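Putative Type I topoisomerase (PDB 3M4A) probably relaxes DNA as a type IB topoisomerase, cutting one strand without ATP and resealing it after the torsional strain is released. Local coordinates at residues E260-A263 and K264-L267; R121-M124 and A125-R129. All blocks are in the same frame, centred on the assembly; numbering follows the deposited sequence.

Both interactions are local contacts along single helices of the topoisomerase IB catalytic core, but they lie in different surroundings. Interaction 2, on helix 120-134, is buried, its centre about 12 Å from that of the chain, and touches the bound DNA: Lys122 and Arg129 reach the phosphates of two successive nucleotides of chain B. Interaction 1, the first two turns of helix 260-278, lies on the opposite side of the chain's centre, its nearest atom about 31 Å from the nucleic acid. The centres of the two contacts are about 39 Å apart. Basic side chains meet DNA phosphates as well as carboxylates in interaction 2, whereas the lysines of interaction 1 pair with acidic residues of their own helix.

Interaction 1 (E260-A263 and K264-L267); sequences ERQA and KKVL
Lys264 N closes the first full turn of helix 260-278 by bonding to Glu260 O at 3.0 Å, and the side chains of the same two residues meet on the exposed flank. The backbone bond is bent, with an N-H...O angle of 147°. One turn on, Leu267 N reaches Ala263 O at 3.1 Å, lying in the carbonyl plane. Between these two the alpha-helical pattern is looser: Lys265 N reaches Arg261 O by a weak bond, while Gln262 O accepts two weak ones, from Lys265 N and Val266 N.

The i to i+4 spacing of Glu260 and Lys264 suits opposite charges, though the salt bridge is long, 3.9 Å from Glu260 OE2 to Lys264 NZ. Lys264 CG lies anti to its carbonyl carbon (chi1 -75°), which sets the base of the chain over Glu260 O, with CG 3.4 Å from that oxygen. From there the extended chain carries CE across the end of the glutamate, 3.8 Å from Glu260 OE2. Its long methylene run lets a lysine do this while keeping the ammonium at the surface. Lys265 instead bends at its last two torsions, and its NZ pairs with Asp269 further along the helix.

The buried, apolar flank is made by Ala263, Val266 and Leu267. Ala263, with only a methyl to offer, touches Leu299, and Leu267 packs on Phe295 and Tyr298, all from helix 292-299. Val266 touches Tyr298 too, and with Leu267 it meets Leu251 of helix 235-254, so this amphipathic helix start rests against helices 292-299 and 235-254.

Interaction 2 (R121-M124 and A125-R129); sequences RKVM and ALMTR. With ACY (acetic acid), chain D; nucleotides of chain B.
Met124 O is gripped by two donors of Thr128, the backbone N and the hydroxyl OG1, each at 2.9 Å and arriving from opposite faces of the carbonyl plane. This is the i to i+4 pattern of an alpha helix, here helix 120-134 of the catalytic core, with a threonine side chain adding a second bond. Thr128 OG1 sits beside its own backbone N (chi1 -60°), which turns it back toward the preceding turn; threonine suits this buried place beside Tyr225 because its hydroxyl proton is spent on a carbonyl of its own helix.

On another side, Met127 SD lies 4.2 Å from Val123 CG1, the flexible thioether fitting among Leu152, Phe204 and Ile217. Lys122 and Arg129 face the DNA. The extended chain of Lys122 brings NZ 2.7 Å from OP1 of DG9 of chain B, and Leu113 O and Ala115 O also accept from it. Arg129 offers a flat array of N-H groups: NH1 bonds OP2 and NH2 bonds OP1 of DC10 of chain B, while NH1 also pairs with Asp185. At the guanidinium edge, a bound acetic acid molecule, probably from the crystallisation liquor and also held by His132 ND1, takes a nearly straight bond of 2.8 Å from Arg129 NE to its O, at 174°.

Interaction 1 (E260-A263 and K264-L267)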
loop_
_atom_site.group_PDB
_atom_site.type_symbol
_atom_site.label_atom_id
_atom_site.label_comp_id
_atom_site.label_asym_id
_atom_site.label_seq_id
_atom_site.Cartn_x
_atom_site.Cartn_y
_atom_site.Cartn_z
ATOM N N GLU A 260 -10.565 -21.149 23.553
ATOM C CA GLU A 260 -9.756 -19.944 23.423
ATOM C C GLU A 260 -8.271 -20.270 23.456
ATOM O O GLU A 260 -7.472 -19.579 22.826
ATOM C CB GLU A 260 -10.109 -18.939 24.518
ATOM C CG GLU A 260 -9.286 -17.658 24.455
ATOM C CD GLU A 260 -10.015 -16.435 24.979
ATOM O OE1 GLU A 260 -11.270 -16.434 25.004
ATOM O OE2 GLU A 260 -9.323 -15.456 25.345
ATOM N N ARG A 261 -7.911 -21.331 24.179
ATOM C CA ARG A 261 -6.523 -21.771 24.267
ATOM C C ARG A 261 -6.036 -22.297 22.917
ATOM O O ARG A 261 -4.915 -22.010 22.508
ATOM C CB ARG A 261 -6.351 -22.842 25.354
ATOM C CG ARG A 261 -4.944 -22.894 25.924
ATOM C CD ARG A 261 -4.741 -24.042 26.926
ATOM N NE ARG A 261 -4.373 -25.304 26.272
ATOM C CZ ARG A 261 -3.191 -25.548 25.700
ATOM N NH1 ARG A 261 -2.241 -24.613 25.673
ATOM N NH2 ARG A 261 -2.956 -26.732 25.139
ATOM N N GLN A 262 -6.889 -23.054 22.229
ATOM C CA GLN A 262 -6.558 -23.557 20.895
ATOM C C GLN A 262 -6.512 -22.422 19.873
ATOM O O GLN A 262 -5.688 -22.453 18.949
ATOM C CB GLN A 262 -7.549 -24.634 20.444
ATOM C CG GLN A 262 -7.353 -25.992 21.124
ATOM C CD GLN A 262 -5.962 -26.570 20.900
ATOM O OE1 GLN A 262 -5.244 -26.869 21.858
ATOM N NE2 GLN A 262 -5.568 -26.710 19.638
ATOM N N ALA A 263 -7.401 -21.441 20.040
ATOM C CA ALA A 263 -7.426 -20.235 19.193
ATOM C C ALA A 263 -6.119 -19.461 19.302
ATOM O O ALA A 263 -5.589 -18.972 18.310
ATOM C CB ALA A 263 -8.610 -19.328 19.571
ATOM N N LYS A 264 -5.593 -19.341 20.516
ATOM C CA LYS A 264 -4.355 -18.601 20.725
ATOM C C LYS A 264 -3.146 -19.273 20.058
ATOM O O LYS A 264 -2.211 -18.589 19.640
ATOM C CB LYS A 264 -4.114 -18.365 22.215
ATOM C CG LYS A 264 -5.007 -17.303 22.796
ATOM C CD LYS A 264 -4.810 -17.204 24.287
ATOM C CE LYS A 264 -5.650 -16.092 24.883
ATOM N NZ LYS A 264 -5.654 -16.161 26.379
ATOM N N LYS A 265 -3.171 -20.598 19.947
ATOM C CA LYS A 265 -2.152 -21.332 19.197
ATOM C C LYS A 265 -2.197 -20.954 17.709
ATOM O O LYS A 265 -1.157 -20.839 17.055
ATOM C CB LYS A 265 -2.364 -22.844 19.329
ATOM C CG LYS A 265 -1.308 -23.691 18.608
ATOM C CD LYS A 265 -1.836 -25.035 18.106
ATOM C CE LYS A 265 -2.565 -24.916 16.764
ATOM N NZ LYS A 265 -1.646 -24.504 15.669
ATOM N N VAL A 266 -3.402 -20.803 17.173
ATOM C CA VAL A 266 -3.555 -20.420 15.763
ATOM C C VAL A 266 -2.995 -19.009 15.554
ATOM O O VAL A 266 -2.334 -18.729 14.539
ATOM C CB VAL A 266 -5.029 -20.484 15.279
ATOM C CG1 VAL A 266 -5.133 -20.075 13.791
ATOM C CG2 VAL A 266 -5.625 -21.886 15.492
ATOM N N LEU A 267 -3.249 -18.126 16.512
ATOM C CA LEU A 267 -2.716 -16.765 16.449
ATOM C C LEU A 267 -1.187 -16.765 16.404
ATOM O O LEU A 267 -0.597 -15.978 15.673
ATOM C CB LEU A 267 -3.220 -15.918 17.615
ATOM C CG LEU A 267 -4.719 -15.606 17.643
ATOM C CD1 LEU A 267 -5.025 -14.689 18.815
ATOM C CD2 LEU A 267 -5.191 -14.976 16.326
#

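Interaction 2 (R121-M124 and A125-R129)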
loop_
_atom_site.group_PDB
_atom_site.type_symbol
_atom_site.label_atom_id
_atom_site.label_comp_id
_atom_site.label_asym_id
_atom_site.label_seq_id
_atom_site.Cartn_x
_atom_site.Cartn_y
_atom_site.Cartn_z
ATOM N N ARG A 121 5.642 7.482 -14.699
ATOM C CA ARG A 121 4.456 7.248 -13.884
ATOM C C ARG A 121 3.933 5.818 -14.053
ATOM O O ARG A 121 3.340 5.281 -13.128
ATOM C CB ARG A 121 3.359 8.262 -14.192
ATOM C CG ARG A 121 3.748 9.667 -13.772
ATOM C CD ARG A 121 2.658 10.669 -14.120
ATOM N NE ARG A 121 1.446 10.447 -13.346
ATOM C CZ ARG A 121 1.167 10.969 -12.151
ATOM N NH1 ARG A 121 1.995 11.804 -11.535
ATOM N NH2 ARG A 121 0.022 10.651 -11.573
ATOM N N LYS A 122 4.127 5.215 -15.219
ATOM C CA LYS A 122 3.701 3.812 -15.400
ATOM C C LYS A 122 4.579 2.854 -14.563
ATOM O O LYS A 122 4.073 1.943 -13.856
ATOM C CB LYS A 122 3.707 3.419 -16.877
ATOM C CG LYS A 122 3.347 1.953 -17.087
ATOM C CD LYS A 122 2.845 1.632 -18.476
ATOM C CE LYS A 122 2.320 0.199 -18.539
ATOM N NZ LYS A 122 1.577 -0.058 -19.813
ATOM N N VAL A 123 5.890 3.068 -14.602
ATOM C CA VAL A 123 6.806 2.242 -13.797
ATOM C C VAL A 123 6.522 2.454 -12.303
ATOM O O VAL A 123 6.491 1.491 -11.532
ATOM C CB VAL A 123 8.286 2.476 -14.135
ATOM C CG1 VAL A 123 9.178 1.549 -13.327
ATOM C CG2 VAL A 123 8.531 2.207 -15.625
ATOM N N MET A 124 6.281 3.703 -11.895
ATOM C CA MET A 124 5.919 3.980 -10.497
ATOM C C MET A 124 4.566 3.393 -10.095
ATOM O O MET A 124 4.411 2.939 -8.966
ATOM C CB MET A 124 6.007 5.470 -10.190
ATOM C CG MET A 124 7.435 5.910 -10.193
ATOM S SD MET A 124 7.748 7.621 -9.716
ATOM C CE MET A 124 6.868 8.522 -10.972
ATOM N N ALA A 125 3.606 3.389 -11.013
ATOM C CA ALA A 125 2.324 2.723 -10.751
ATOM C C ALA A 125 2.521 1.215 -10.553
ATOM O O ALA A 125 1.866 0.607 -9.681
ATOM C CB ALA A 125 1.326 3.002 -11.898
ATOM N N LEU A 126 3.393 0.600 -11.353
ATOM C CA LEU A 126 3.705 -0.831 -11.212
ATOM C C LEU A 126 4.357 -1.095 -9.841
ATOM O O LEU A 126 4.017 -2.055 -9.123
ATOM C CB LEU A 126 4.646 -1.284 -12.335
ATOM C CG LEU A 126 4.062 -1.340 -13.749
ATOM C CD1 LEU A 126 5.167 -1.444 -14.801
ATOM C CD2 LEU A 126 3.130 -2.569 -13.840
ATOM N N MET A 127 5.279 -0.220 -9.461
ATOM C CA MET A 127 5.945 -0.341 -8.162
ATOM C C MET A 127 4.972 -0.171 -7.000
ATOM O O MET A 127 5.072 -0.886 -6.014
ATOM C CB MET A 127 7.103 0.667 -8.056
ATOM C CG MET A 127 8.247 0.360 -9.003
ATOM S SD MET A 127 9.402 1.742 -9.155
ATOM C CE MET A 127 10.503 1.349 -7.798
ATOM N N THR A 128 4.017 0.751 -7.147
ATOM C CA THR A 128 2.995 1.005 -6.134
ATOM C C THR A 128 2.082 -0.211 -6.021
ATOM O O THR A 128 1.710 -0.613 -4.921
ATOM C CB THR A 128 2.186 2.263 -6.433
ATOM O OG1 THR A 128 3.070 3.391 -6.473
ATOM C CG2 THR A 128 1.159 2.510 -5.327
ATOM N N ARG A 129 1.737 -0.814 -7.150
ATOM C CA ARG A 129 0.962 -2.064 -7.093
ATOM C C ARG A 129 1.736 -3.134 -6.336
ATOM O O ARG A 129 1.172 -3.859 -5.530
ATOM C CB ARG A 129 0.540 -2.558 -8.482
ATOM C CG ARG A 129 -0.314 -3.822 -8.425
ATOM C CD ARG A 129 -0.923 -4.123 -9.765
ATOM N NE ARG A 129 -1.958 -3.138 -10.071
ATOM C CZ ARG A 129 -2.661 -3.114 -11.198
ATOM N NH1 ARG A 129 -2.516 -4.050 -12.121
ATOM N NH2 ARG A 129 -3.565 -2.169 -11.365
HETATM C C ACY D . -2.523 -1.099 -7.034
HETATM O O ACY D . -2.523 -1.033 -8.287
HETATM O OXT ACY D . -2.787 -2.154 -6.416
HETATM C CH3 ACY D . -2.209 0.139 -6.252
ATOM P P DC B 10 -5.222 -2.618 -14.672
ATOM O OP1 DC B 10 -5.475 -1.685 -13.580
ATOM O OP2 DC B 10 -4.293 -3.744 -14.415
ATOM O "O5'" DC B 10 -6.623 -3.261 -15.071
ATOM C "C5'" DC B 10 -7.741 -2.394 -15.322
ATOM C "C4'" DC B 10 -8.881 -3.195 -15.902
ATOM O "O4'" DC B 10 -8.523 -3.674 -17.234
ATOM C "C3'" DC B 10 -9.276 -4.439 -15.103
ATOM O "O3'" DC B 10 -10.675 -4.606 -15.118
ATOM C "C2'" DC B 10 -8.628 -5.572 -15.868
ATOM C "C1'" DC B 10 -8.865 -5.059 -17.277
ATOM N N1 DC B 10 -8.062 -5.694 -18.334
ATOM C C2 DC B 10 -8.591 -5.696 -19.632
ATOM O O2 DC B 10 -9.703 -5.174 -19.843
ATOM N N3 DC B 10 -7.884 -6.282 -20.617
ATOM C C4 DC B 10 -6.706 -6.851 -20.368
ATOM N N4 DC B 10 -6.054 -7.402 -21.388
ATOM C C5 DC B 10 -6.147 -6.852 -19.055
ATOM C C6 DC B 10 -6.859 -6.275 -18.079
ATOM P P DG B 9 -0.892 -3.074 -20.106
ATOM O OP1 DG B 9 0.410 -2.478 -19.684
ATOM O OP2 DG B 9 -0.978 -4.513 -20.427
ATOM O "O5'" DG B 9 -2.024 -2.775 -19.021
ATOM C "C5'" DG B 9 -2.225 -1.475 -18.524
ATOM C "C4'" DG B 9 -3.636 -1.310 -17.983
ATOM O "O4'" DG B 9 -4.650 -1.427 -19.012
ATOM C "C3'" DG B 9 -4.041 -2.387 -16.983
ATOM O "O3'" DG B 9 -4.789 -1.770 -15.956
ATOM C "C2'" DG B 9 -4.781 -3.441 -17.823
ATOM C "C1'" DG B 9 -5.511 -2.578 -18.817
ATOM N N9 DG B 9 -5.679 -3.076 -20.175
ATOM C C8 DG B 9 -4.741 -3.707 -20.930
ATOM N N7 DG B 9 -5.106 -3.971 -22.152
ATOM C C5 DG B 9 -6.386 -3.470 -22.213
ATOM C C6 DG B 9 -7.303 -3.452 -23.283
ATOM O O6 DG B 9 -7.175 -3.873 -24.436
ATOM N N1 DG B 9 -8.481 -2.848 -22.908
ATOM C C2 DG B 9 -8.760 -2.317 -21.673
ATOM N N2 DG B 9 -9.963 -1.760 -21.480
ATOM N N3 DG B 9 -7.898 -2.303 -20.678
ATOM C C4 DG B 9 -6.758 -2.925 -21.009
#